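Local coordinates for actin-binding protein (Saccharomyces cerevisiae, PDB 1HQZ), which binds actin filaments, probably through this N-terminal cofilin-homology domain, and recruits the ARP2/3 complex to their sides, regulating actin assembly, at residues S50-F55 against G67-S72; V78-I83 against G113-V118. One frame throughout, in Å; residues are numbered along the deposited sequence.

Contact 1. Residues S50-F55 against G67-S72; sequences SSFHDF and GLARVS
Phe52 presents one ring face to Val71, whose CG2 stands 3.8 Å from the ring centroid in a CH-pi contact, while Ala69 CB lies at the edge of the same ring, near its plane. CG2 sits closest to the CD1 and CE1 side, 3.4 Å from Phe52 CD1, and Val71 CG1 covers the same ring farther toward the rim, near Phe52 CG. The Phe55 ring meets the strand differently: Ala69 CB is over its face, 4.0 Å from the centroid, and Gly67 CA meets the edge in plane, 3.7 Å from Phe55 CZ. Gly67 has no CB to meet Phe55 CZ, and the ring tip comes up to its CA. Ala69 CB thus serves both rings, facing one and edging the other. With CB directed at the strand and CG anti to the backbone N (chi1 -178°), Phe52 carries its ring out from the helix to Val71. An alanine in place of Phe52 would probably leave Val71 CG2 without its aromatic face and open a gap beside Ala69. The turn of helix carrying the rings starts at Ser51, the N-cap, whose OG accepts from Asp54 N at 3.2 Å. Side chain to side chain the contact is apolar, with helix 52-56 laid on one face of strand 65-71. Leu132 of helix 128-136 touches both Phe52 and Val71, Phe55 also meets Trp32 and Ile34 of strand 32-37 and Ile84 of strand 80-86, and Leu68 turns to helix 12-24 on the other face of the sheet.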
loop_
_atom_site.group_PDB
_atom_site.type_symbol
_atom_site.label_atom_id
_atom_site.label_comp_id
_atom_site.label_asym_id
_atom_site.label_seq_id
_atom_site.Cartn_x
_atom_site.Cartn_y
_atom_site.Cartn_z
ATOM N N SER A 50 -2.578 -8.424 -10.204
ATOM C CA SER A 50 -2.279 -7.593 -11.364
ATOM C C SER A 50 -3.279 -6.468 -11.591
ATOM O O SER A 50 -2.924 -5.444 -12.173
ATOM C CB SER A 50 -2.200 -8.460 -12.619
ATOM O OG SER A 50 -3.409 -9.177 -12.791
ATOM N N SER A 51 -4.517 -6.666 -11.132
ATOM C CA SER A 51 -5.607 -5.686 -11.285
ATOM C C SER A 51 -5.752 -4.661 -10.145
ATOM O O SER A 51 -5.917 -5.023 -8.976
ATOM C CB SER A 51 -6.935 -6.434 -11.456
ATOM O OG SER A 51 -8.035 -5.573 -11.245
ATOM N N PHE A 52 -5.707 -3.378 -10.501
ATOM C CA PHE A 52 -5.832 -2.292 -9.523
ATOM C C PHE A 52 -7.214 -2.360 -8.876
ATOM O O PHE A 52 -7.388 -2.035 -7.698
ATOM C CB PHE A 52 -5.632 -0.945 -10.231
ATOM C CG PHE A 52 -5.701 0.257 -9.319
ATOM C CD1 PHE A 52 -4.796 0.413 -8.276
ATOM C CD2 PHE A 52 -6.621 1.277 -9.562
ATOM C CE1 PHE A 52 -4.796 1.569 -7.489
ATOM C CE2 PHE A 52 -6.633 2.436 -8.782
ATOM C CZ PHE A 52 -5.718 2.583 -7.746
ATOM N N HIS A 53 -8.197 -2.785 -9.660
ATOM C CA HIS A 53 -9.558 -2.913 -9.161
ATOM C C HIS A 53 -9.583 -3.964 -8.037
ATOM O O HIS A 53 -10.241 -3.764 -7.019
ATOM C CB HIS A 53 -10.502 -3.300 -10.314
ATOM C CG HIS A 53 -11.934 -3.460 -9.904
ATOM N ND1 HIS A 53 -12.501 -4.690 -9.644
ATOM C CD2 HIS A 53 -12.907 -2.545 -9.684
ATOM C CE1 HIS A 53 -13.762 -4.525 -9.280
ATOM N NE2 HIS A 53 -14.033 -3.232 -9.296
ATOM N N ASP A 54 -8.858 -5.071 -8.214
ATOM C CA ASP A 54 -8.810 -6.118 -7.183
ATOM C C ASP A 54 -8.114 -5.579 -5.925
ATOM O O ASP A 54 -8.546 -5.821 -4.794
ATOM C CB ASP A 54 -8.056 -7.349 -7.694
ATOM C CG ASP A 54 -8.943 -8.313 -8.474
ATOM O OD1 ASP A 54 -10.105 -7.973 -8.792
ATOM O OD2 ASP A 54 -8.464 -9.425 -8.773
ATOM N N PHE A 55 -7.037 -4.842 -6.144
ATOM C CA PHE A 55 -6.258 -4.234 -5.072
ATOM C C PHE A 55 -7.142 -3.490 -4.079
ATOM O O PHE A 55 -7.108 -3.739 -2.870
ATOM C CB PHE A 55 -5.235 -3.273 -5.697
ATOM C CG PHE A 55 -4.449 -2.449 -4.700
ATOM C CD1 PHE A 55 -3.714 -3.060 -3.681
ATOM C CD2 PHE A 55 -4.382 -1.064 -4.836
ATOM C CE1 PHE A 55 -2.916 -2.299 -2.822
ATOM C CE2 PHE A 55 -3.599 -0.295 -3.990
ATOM C CZ PHE A 55 -2.859 -0.914 -2.976
ATOM N N GLY A 67 -0.639 -0.760 1.366
ATOM C CA GLY A 67 -0.709 -1.257 0.007
ATOM C C GLY A 67 0.198 -0.445 -0.892
ATOM O O GLY A 67 0.480 0.730 -0.627
ATOM N N LEU A 68 0.644 -1.081 -1.968
ATOM C CA LEU A 68 1.541 -0.456 -2.936
ATOM C C LEU A 68 1.071 -0.879 -4.307
ATOM O O LEU A 68 0.865 -2.068 -4.549
ATOM C CB LEU A 68 2.968 -0.967 -2.712
ATOM C CG LEU A 68 4.057 -0.612 -3.721
ATOM C CD1 LEU A 68 4.477 0.829 -3.540
ATOM C CD2 LEU A 68 5.252 -1.546 -3.506
ATOM N N ALA A 69 0.885 0.074 -5.211
ATOM C CA ALA A 69 0.446 -0.309 -6.541
ATOM C C ALA A 69 1.014 0.574 -7.628
ATOM O O ALA A 69 1.190 1.782 -7.449
ATOM C CB ALA A 69 -1.076 -0.313 -6.615
ATOM N N ARG A 70 1.303 -0.048 -8.760
ATOM C CA ARG A 70 1.827 0.669 -9.903
ATOM C C ARG A 70 0.660 0.761 -10.868
ATOM O O ARG A 70 0.151 -0.255 -11.339
ATOM C CB ARG A 70 2.993 -0.089 -10.529
ATOM C CG ARG A 70 3.610 0.636 -11.706
ATOM C CD ARG A 70 4.951 0.023 -12.063
ATOM N NE ARG A 70 5.764 0.922 -12.875
ATOM C CZ ARG A 70 5.860 0.843 -14.194
ATOM N NH1 ARG A 70 5.193 -0.092 -14.835
ATOM N NH2 ARG A 70 6.628 1.683 -14.874
ATOM N N VAL A 71 0.231 1.984 -11.152
ATOM C CA VAL A 71 -0.920 2.182 -12.017
ATOM C C VAL A 71 -0.732 3.233 -13.097
ATOM O O VAL A 71 0.009 4.208 -12.928
ATOM C CB VAL A 71 -2.158 2.603 -11.191
ATOM C CG1 VAL A 71 -3.414 2.362 -11.991
ATOM C CG2 VAL A 71 -2.194 1.850 -9.862
ATOM N N SER A 72 -1.427 3.016 -14.207
ATOM C CA SER A 72 -1.414 3.940 -15.330
ATOM C C SER A 72 -2.868 4.330 -15.554
ATOM O O SER A 72 -3.656 3.550 -16.086
ATOM C CB SER A 72 -0.863 3.277 -16.587
ATOM O OG SER A 72 -0.990 4.150 -17.695
#

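Contact 2. Residues V78-I83 against G113-V118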
loop_
_atom_site.group_PDB
_atom_site.type_symbol
_atom_site.label_atom_id
_atom_site.label_comp_id
_atom_site.label_asym_id
_atom_site.label_seq_id
_atom_site.Cartn_x
_atom_site.Cartn_y
_atom_site.Cartn_z
ATOM N N VAL A 78 1.830 6.764 -18.857
ATOM C CA VAL A 78 2.690 7.005 -17.709
ATOM C C VAL A 78 2.231 6.105 -16.566
ATOM O O VAL A 78 1.035 5.997 -16.280
ATOM C CB VAL A 78 2.652 8.489 -17.256
ATOM C CG1 VAL A 78 1.324 8.805 -16.582
ATOM C CG2 VAL A 78 3.819 8.778 -16.317
ATOM N N GLU A 79 3.190 5.432 -15.945
ATOM C CA GLU A 79 2.912 4.532 -14.837
ATOM C C GLU A 79 3.358 5.217 -13.558
ATOM O O GLU A 79 4.490 5.680 -13.461
ATOM C CB GLU A 79 3.695 3.234 -15.004
ATOM C CG GLU A 79 3.302 2.386 -16.202
ATOM C CD GLU A 79 2.080 1.539 -15.940
ATOM O OE1 GLU A 79 1.655 1.456 -14.771
ATOM O OE2 GLU A 79 1.550 0.946 -16.901
ATOM N N LYS A 80 2.468 5.286 -12.579
ATOM C CA LYS A 80 2.810 5.919 -11.320
ATOM C C LYS A 80 2.581 5.003 -10.128
ATOM O O LYS A 80 1.863 4.009 -10.208
ATOM C CB LYS A 80 2.034 7.226 -11.172
ATOM C CG LYS A 80 2.476 8.274 -12.191
ATOM C CD LYS A 80 1.650 9.531 -12.096
ATOM C CE LYS A 80 2.077 10.520 -13.159
ATOM N NZ LYS A 80 1.123 11.657 -13.261
ATOM N N ILE A 81 3.217 5.342 -9.020
ATOM C CA ILE A 81 3.115 4.533 -7.823
ATOM C C ILE A 81 2.254 5.180 -6.744
ATOM O O ILE A 81 2.412 6.370 -6.416
ATOM C CB ILE A 81 4.533 4.228 -7.241
ATOM C CG1 ILE A 81 5.304 3.237 -8.126
ATOM C CG2 ILE A 81 4.404 3.557 -5.897
ATOM C CD1 ILE A 81 5.379 3.571 -9.571
ATOM N N ILE A 82 1.333 4.396 -6.199
ATOM C CA ILE A 82 0.481 4.891 -5.132
ATOM C C ILE A 82 0.669 3.991 -3.909
ATOM O O ILE A 82 0.851 2.779 -4.033
ATOM C CB ILE A 82 -1.016 4.919 -5.555
ATOM C CG1 ILE A 82 -1.880 5.357 -4.368
ATOM C CG2 ILE A 82 -1.451 3.551 -6.072
ATOM C CD1 ILE A 82 -3.356 5.605 -4.701
ATOM N N ILE A 83 0.703 4.592 -2.728
ATOM C CA ILE A 83 0.817 3.798 -1.526
ATOM C C ILE A 83 -0.417 4.128 -0.714
ATOM O O ILE A 83 -0.883 5.273 -0.705
ATOM C CB ILE A 83 2.075 4.120 -0.710
ATOM C CG1 ILE A 83 2.097 5.595 -0.319
ATOM C CG2 ILE A 83 3.300 3.757 -1.516
ATOM C CD1 ILE A 83 3.174 5.925 0.704
ATOM N N GLY A 113 9.561 6.045 -3.273
ATOM C CA GLY A 113 9.339 6.311 -4.686
ATOM C C GLY A 113 7.892 6.398 -5.132
ATOM O O GLY A 113 7.593 6.216 -6.304
ATOM N N TYR A 114 6.994 6.686 -4.200
ATOM C CA TYR A 114 5.572 6.786 -4.515
ATOM C C TYR A 114 5.227 8.160 -5.071
ATOM O O TYR A 114 5.875 9.158 -4.741
ATOM C CB TYR A 114 4.736 6.518 -3.259
ATOM C CG TYR A 114 5.024 7.471 -2.123
ATOM C CD1 TYR A 114 4.373 8.700 -2.034
ATOM C CD2 TYR A 114 5.996 7.167 -1.169
ATOM C CE1 TYR A 114 4.680 9.609 -1.025
ATOM C CE2 TYR A 114 6.320 8.069 -0.158
ATOM C CZ TYR A 114 5.657 9.288 -0.093
ATOM O OH TYR A 114 5.988 10.185 0.896
ATOM N N HIS A 115 4.217 8.211 -5.928
ATOM C CA HIS A 115 3.800 9.480 -6.488
ATOM C C HIS A 115 2.600 10.005 -5.729
ATOM O O HIS A 115 2.421 11.216 -5.599
ATOM C CB HIS A 115 3.442 9.338 -7.966
ATOM C CG HIS A 115 4.593 8.920 -8.818
ATOM N ND1 HIS A 115 4.899 7.597 -9.054
ATOM C CD2 HIS A 115 5.547 9.645 -9.448
ATOM C CE1 HIS A 115 5.990 7.526 -9.795
ATOM N NE2 HIS A 115 6.405 8.755 -10.048
ATOM N N VAL A 116 1.792 9.080 -5.214
ATOM C CA VAL A 116 0.584 9.430 -4.475
ATOM C C VAL A 116 0.487 8.658 -3.161
ATOM O O VAL A 116 0.755 7.453 -3.116
ATOM C CB VAL A 116 -0.666 9.120 -5.304
ATOM C CG1 VAL A 116 -1.913 9.539 -4.542
ATOM C CG2 VAL A 116 -0.596 9.839 -6.636
ATOM N N GLN A 117 0.109 9.364 -2.099
ATOM C CA GLN A 117 -0.042 8.762 -0.782
ATOM C C GLN A 117 -1.448 9.039 -0.275
ATOM O O GLN A 117 -1.857 10.189 -0.173
ATOM C CB GLN A 117 0.966 9.343 0.215
ATOM C CG GLN A 117 0.817 8.747 1.609
ATOM C CD GLN A 117 1.790 9.313 2.637
ATOM O OE1 GLN A 117 1.840 8.839 3.766
ATOM N NE2 GLN A 117 2.558 10.322 2.257
ATOM N N VAL A 118 -2.172 7.974 0.057
ATOM C CA VAL A 118 -3.535 8.079 0.543
ATOM C C VAL A 118 -3.749 7.346 1.863
ATOM O O VAL A 118 -3.169 6.293 2.106
ATOM C CB VAL A 118 -4.545 7.502 -0.496
ATOM C CG1 VAL A 118 -5.943 7.449 0.107
ATOM C CG2 VAL A 118 -4.567 8.372 -1.745
#
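Ile81 and His115 are joined by two hydrogen bonds of different kinds. Ile81 N donates to the ring nitrogen His115 ND1 at 2.8 Å, an almost straight bond (175° at the hydrogen) with the donor tilted 18° out of the ring plane; since ND1 accepts, the proton of a neutral ring would probably sit on NE2. In return Ile81 O accepts from two successive amides, His115 N at 2.6 Å and Val116 N at 3.0 Å, the second lying in the carbonyl plane. Beyond this fork the strands pair in parallel: Ile83 N donates to Val116 O, and Val118 N to Ile83 O, with the Ile82 CA-H directed at Val116 O as well.

Two CH-pi contacts cover the rings. Lys80 CG lies over a face of the His115 imidazole, 4.1 Å from its centroid, the two side chains crossing at about a right angle; Lys80 NZ goes on to bond Ile135 O. In Ile83, chi1 of 58° sets CG1 between the backbone N and the carbonyl carbon, and CD1, reached through chi2, rests over the Tyr114 ring, 3.7 Å from the centroid.

Apolar contacts lie on both faces of this strand pair. Ile82 CG1 meets Val116 CB at 4.1 Å, on the face covered by Leu131 and Ile135 of helix 128-136. On the other face Ile83 CG2 touches Tyr114 CB at 3.6 Å; there Ile83 touches Phe103 and Ala107 of helix 93-110, and Tyr114 touches Ala107. Strand 80-86, helix 93-110 and strand 116-120 form a beta-alpha-beta crossover, the parallel element of the mixed sheet of the ADF-homology fold.

Overall arrangement
Contact 1 closes before contact 2 opens along the chain, yet their centres lie only about 10 Å apart, because strands 65-71 and 80-86 are antiparallel neighbours in one mixed sheet. Backbone pairing joins them directly: Val71 O lies 2.7 Å from Lys80 N and Ala69 O 2.9 Å from Ile82 N, both probable hydrogen bonds. Contact 1 lays helix 52-56 on the central strand across 11 intervening residues, whereas contact 2 adds the edge strand 116-120 in parallel across 29, most of them in helix 93-110. Helix 128-136 packs against both. All four segments lie in the N-terminal cofilin-homology domain, consistent with the actin-filament binding of the whole protein.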